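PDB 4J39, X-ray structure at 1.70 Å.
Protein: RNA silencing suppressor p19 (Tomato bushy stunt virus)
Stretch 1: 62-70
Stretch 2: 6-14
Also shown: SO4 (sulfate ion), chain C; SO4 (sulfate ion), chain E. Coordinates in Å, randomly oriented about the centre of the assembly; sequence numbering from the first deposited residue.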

# COMPACT_ATOMS: atom_id res chain seq x y z
N HIS A 62 -3.97 -7.67 18.19
CA HIS A 62 -3.04 -7.00 19.11
C HIS A 62 -1.63 -7.68 19.02
O HIS A 62 -0.59 -6.98 18.88
CB HIS A 62 -3.59 -7.08 20.57
CG HIS A 62 -2.78 -6.28 21.51
ND1 HIS A 62 -1.84 -6.86 22.31
CD2 HIS A 62 -2.68 -4.94 21.68
CE1 HIS A 62 -1.17 -5.91 22.93
NE2 HIS A 62 -1.68 -4.74 22.59
N ARG A 63 -1.64 -8.99 19.07
CA ARG A 63 -0.42 -9.75 19.15
C ARG A 63 0.39 -9.44 17.86
O ARG A 63 1.56 -9.09 17.92
CB ARG A 63 -0.71 -11.21 19.23
CG ARG A 63 0.57 -12.12 19.33
CD ARG A 63 0.28 -13.58 19.30
NE ARG A 63 0.05 -14.05 17.91
CZ ARG A 63 1.06 -14.39 17.11
NH1 ARG A 63 2.33 -14.45 17.56
NH2 ARG A 63 0.82 -14.85 15.83
N VAL A 64 -0.26 -9.58 16.71
CA VAL A 64 0.53 -9.46 15.42
C VAL A 64 0.95 -8.00 15.08
O VAL A 64 1.95 -7.75 14.37
CB VAL A 64 -0.12 -10.20 14.21
CG1 VAL A 64 -0.45 -11.65 14.49
CG2 VAL A 64 -1.48 -9.45 13.76
N LEU A 65 0.18 -6.97 15.52
CA LEU A 65 0.54 -5.60 15.40
C LEU A 65 1.82 -5.35 16.20
O LEU A 65 2.51 -4.37 15.95
CB LEU A 65 -0.65 -4.82 15.88
CG LEU A 65 -1.62 -4.19 14.94
CD1 LEU A 65 -1.33 -4.02 13.43
CD2 LEU A 65 -3.06 -3.89 15.42
N GLY A 66 2.14 -6.24 17.16
CA GLY A 66 3.39 -6.09 17.97
C GLY A 66 4.60 -6.62 17.23
O GLY A 66 5.69 -6.61 17.77
N SER A 67 4.46 -7.06 15.97
CA SER A 67 5.63 -7.80 15.32
C SER A 67 6.75 -6.86 14.90
O SER A 67 7.93 -7.29 14.68
CB SER A 67 5.13 -8.65 14.15
OG SER A 67 4.78 -7.82 13.14
N TRP A 68 6.48 -5.58 14.81
CA TRP A 68 7.43 -4.53 14.56
C TRP A 68 6.95 -3.20 15.00
O TRP A 68 5.75 -2.97 15.06
CB TRP A 68 7.92 -4.51 13.07
CG TRP A 68 6.82 -4.23 12.07
CD1 TRP A 68 6.07 -5.15 11.42
CD2 TRP A 68 6.34 -2.96 11.71
NE1 TRP A 68 5.15 -4.50 10.61
CE2 TRP A 68 5.26 -3.15 10.78
CE3 TRP A 68 6.73 -1.67 11.99
CZ2 TRP A 68 4.58 -2.04 10.20
CZ3 TRP A 68 6.09 -0.61 11.45
CH2 TRP A 68 5.02 -0.80 10.55
N THR A 69 7.87 -2.27 15.30
CA THR A 69 7.55 -0.91 15.70
C THR A 69 8.39 0.06 14.88
O THR A 69 9.42 -0.35 14.19
CB THR A 69 7.80 -0.75 17.20
OG1 THR A 69 9.23 -0.88 17.34
CG2 THR A 69 7.09 -1.73 18.10
N GLY A 70 8.11 1.32 14.92
CA GLY A 70 8.94 2.35 14.26
C GLY A 70 10.40 2.23 14.78
O GLY A 70 11.39 2.29 13.96
S SO4 C . 15.27 -12.54 10.57
O1 SO4 C . 14.19 -11.51 10.30
O2 SO4 C . 16.60 -11.88 10.40
O3 SO4 C . 15.14 -13.60 9.64
O4 SO4 C . 15.08 -12.97 11.89
S SO4 E . 4.66 2.52 14.80
O1 SO4 E . 3.84 3.37 15.67
O2 SO4 E . 5.08 3.37 13.63
O3 SO4 E . 5.68 1.95 15.71
O4 SO4 E . 3.98 1.32 14.34
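Stretch 2 (6-14) SPFKLPDES

Stretch 2 is an irregular, largely extended segment of chain without helix or sheet pairing, laid over the place where a helix of stretch 1 gives way to a loop. It runs antiparallel in sense: Phe 8 lies by Trp 68, Lys 9 by Ser 67, Leu 10 by Arg 63, and Glu 13 reaches the far end of the Arg 63 side chain. The CA atoms of Ser 67 and Lys 9, and likewise those of Trp 68 and Phe 8, are 5.0 Å apart.

One backbone hydrogen bond fixes this register. Lys 9 N donates to Ser 67 O at 2.7 Å and nearly straight, at 167°. The same oxygen also receives a CA-H...O contact from Phe 8, 3.2 Å from Phe 8 CA to Ser 67 O. Ser 67 O lies in the turn that follows the helix, and the turn is held by Gly 66 N to Arg 63 O at 3.0 Å and Ser 67 N to Val 64 O at 3.1 Å. Gly 66 has phi/psi of -82/4, and a CB there would lie 3.2 Å from Arg 63 O.

Phi and psi of Lys 9 (-106/-1) put a bend between the more extended Phe 8 (-89/143) and Leu 10 (-131/149). The CA-to-CB bonds of Lys 9 and Leu 10 both point toward stretch 1. Leu 10 takes the common m,t rotamer, which brings CD1 to 3.7 Å from Arg 63 O and 4.0 Å from Ser 67 CB, so that its methyl packs on the turn between Arg 63 and Ser 67.

Arg 63 starts out sideways. With chi1 and chi2 both t, its chain extends past Leu 10, and chi3 at 80° (p) then turns the guanidinium to Glu 13. Glu 13 answers with m,t and a chi3 of -7°. The result is a two-pronged salt bridge: NH1 of Arg 63 to OE2 of Glu 13 at 2.8 Å, and NH2 of Arg 63 to OE1 of Glu 13 at 2.9 Å. OE2 meets the guanidinium at its edge, near its plane, the arrangement that aims N-H groups at carboxylate oxygens.

At the other end, the aromatic pair is oblique, with planes at 76°. With Trp 68 at chi1 63° (p) and Phe 8 at m, Trp 68 CD1 meets Phe 8 CE2 at 3.8 Å. Trp 68 CB lies 3.5 Å from Pro 7 O, while the end of the side chain leads away from stretch 2. The backbone N of Phe 8 is held by Ser 6 OG at 3.1 Å.

Lys 9 follows m,t,p,t along the exposed margin, with NZ 3.9 Å from Thr 69 CG2. The ammonium is bridged by water instead: one water lies 3.0 Å from Lys 9 NZ and 2.9 Å from Thr 69 OG1, and another lies 3.1 Å from Lys 9 NZ and donates to Gly 66 O at 2.7 Å. The rule is economical: one backbone bond for register, one leucine over the turn, and a paired charge beyond it.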

# COMPACT_ATOMS: atom_id res chain seq x y z
N SER A 6 17.19 -8.10 12.92
CA SER A 6 15.92 -8.04 12.21
C SER A 6 15.10 -6.84 12.66
O SER A 6 15.10 -6.55 13.83
CB SER A 6 15.12 -9.26 12.66
OG SER A 6 13.93 -9.39 11.91
N PRO A 7 14.22 -6.28 11.79
CA PRO A 7 13.20 -5.32 12.27
C PRO A 7 12.07 -5.95 13.05
O PRO A 7 11.26 -5.20 13.69
CB PRO A 7 12.72 -4.68 10.96
CG PRO A 7 12.83 -5.72 10.05
CD PRO A 7 14.02 -6.53 10.34
N PHE A 8 11.98 -7.27 13.03
CA PHE A 8 10.88 -8.01 13.65
C PHE A 8 11.15 -8.35 15.12
O PHE A 8 12.31 -8.65 15.52
CB PHE A 8 10.47 -9.22 12.84
CG PHE A 8 9.97 -8.89 11.50
CD1 PHE A 8 10.74 -9.17 10.37
CD2 PHE A 8 8.73 -8.33 11.27
CE1 PHE A 8 10.31 -8.87 9.14
CE2 PHE A 8 8.32 -7.94 10.08
CZ PHE A 8 9.08 -8.28 8.93
N LYS A 9 10.11 -8.30 15.94
CA LYS A 9 10.12 -8.59 17.37
C LYS A 9 9.49 -9.93 17.79
O LYS A 9 9.48 -10.37 18.94
CB LYS A 9 9.42 -7.44 18.09
CG LYS A 9 9.87 -6.05 17.74
CD LYS A 9 9.23 -4.99 18.59
CE LYS A 9 9.53 -5.04 20.12
NZ LYS A 9 8.69 -3.99 20.82
N LEU A 10 8.96 -10.68 16.82
CA LEU A 10 8.39 -11.95 17.05
C LEU A 10 9.00 -12.92 16.00
O LEU A 10 9.31 -12.51 14.91
CB LEU A 10 6.88 -11.89 16.79
CG LEU A 10 5.94 -11.09 17.68
CD1 LEU A 10 4.53 -11.18 17.18
CD2 LEU A 10 6.10 -11.48 19.21
N PRO A 11 9.12 -14.19 16.38
CA PRO A 11 9.72 -15.17 15.45
C PRO A 11 8.87 -15.51 14.25
O PRO A 11 7.64 -15.30 14.33
CB PRO A 11 9.79 -16.44 16.26
CG PRO A 11 9.27 -16.13 17.55
CD PRO A 11 8.85 -14.77 17.69
N ASP A 12 9.45 -16.06 13.17
CA ASP A 12 8.60 -16.55 12.07
C ASP A 12 7.73 -17.69 12.50
O ASP A 12 8.11 -18.52 13.33
CB ASP A 12 9.50 -17.01 10.89
CG ASP A 12 8.73 -17.32 9.64
OD1 ASP A 12 8.19 -16.40 9.06
OD2 ASP A 12 8.70 -18.50 9.26
N GLU A 13 6.57 -17.82 11.85
CA GLU A 13 5.55 -18.80 12.14
C GLU A 13 5.08 -19.52 10.91
O GLU A 13 3.93 -20.04 10.78
CB GLU A 13 4.35 -18.17 12.89
CG GLU A 13 4.79 -17.56 14.29
CD GLU A 13 3.81 -16.66 14.97
OE1 GLU A 13 2.77 -16.35 14.33
OE2 GLU A 13 4.13 -16.12 16.12
N SER A 14 5.98 -19.60 9.91
CA SER A 14 5.60 -20.34 8.70
C SER A 14 5.16 -21.75 8.99
O SER A 14 5.82 -22.50 9.70
CB SER A 14 6.83 -20.44 7.71
OG SER A 14 7.17 -19.15 7.29
O HOH W 1 10.14 -1.52 20.04
O HOH W 2 5.87 -4.86 19.85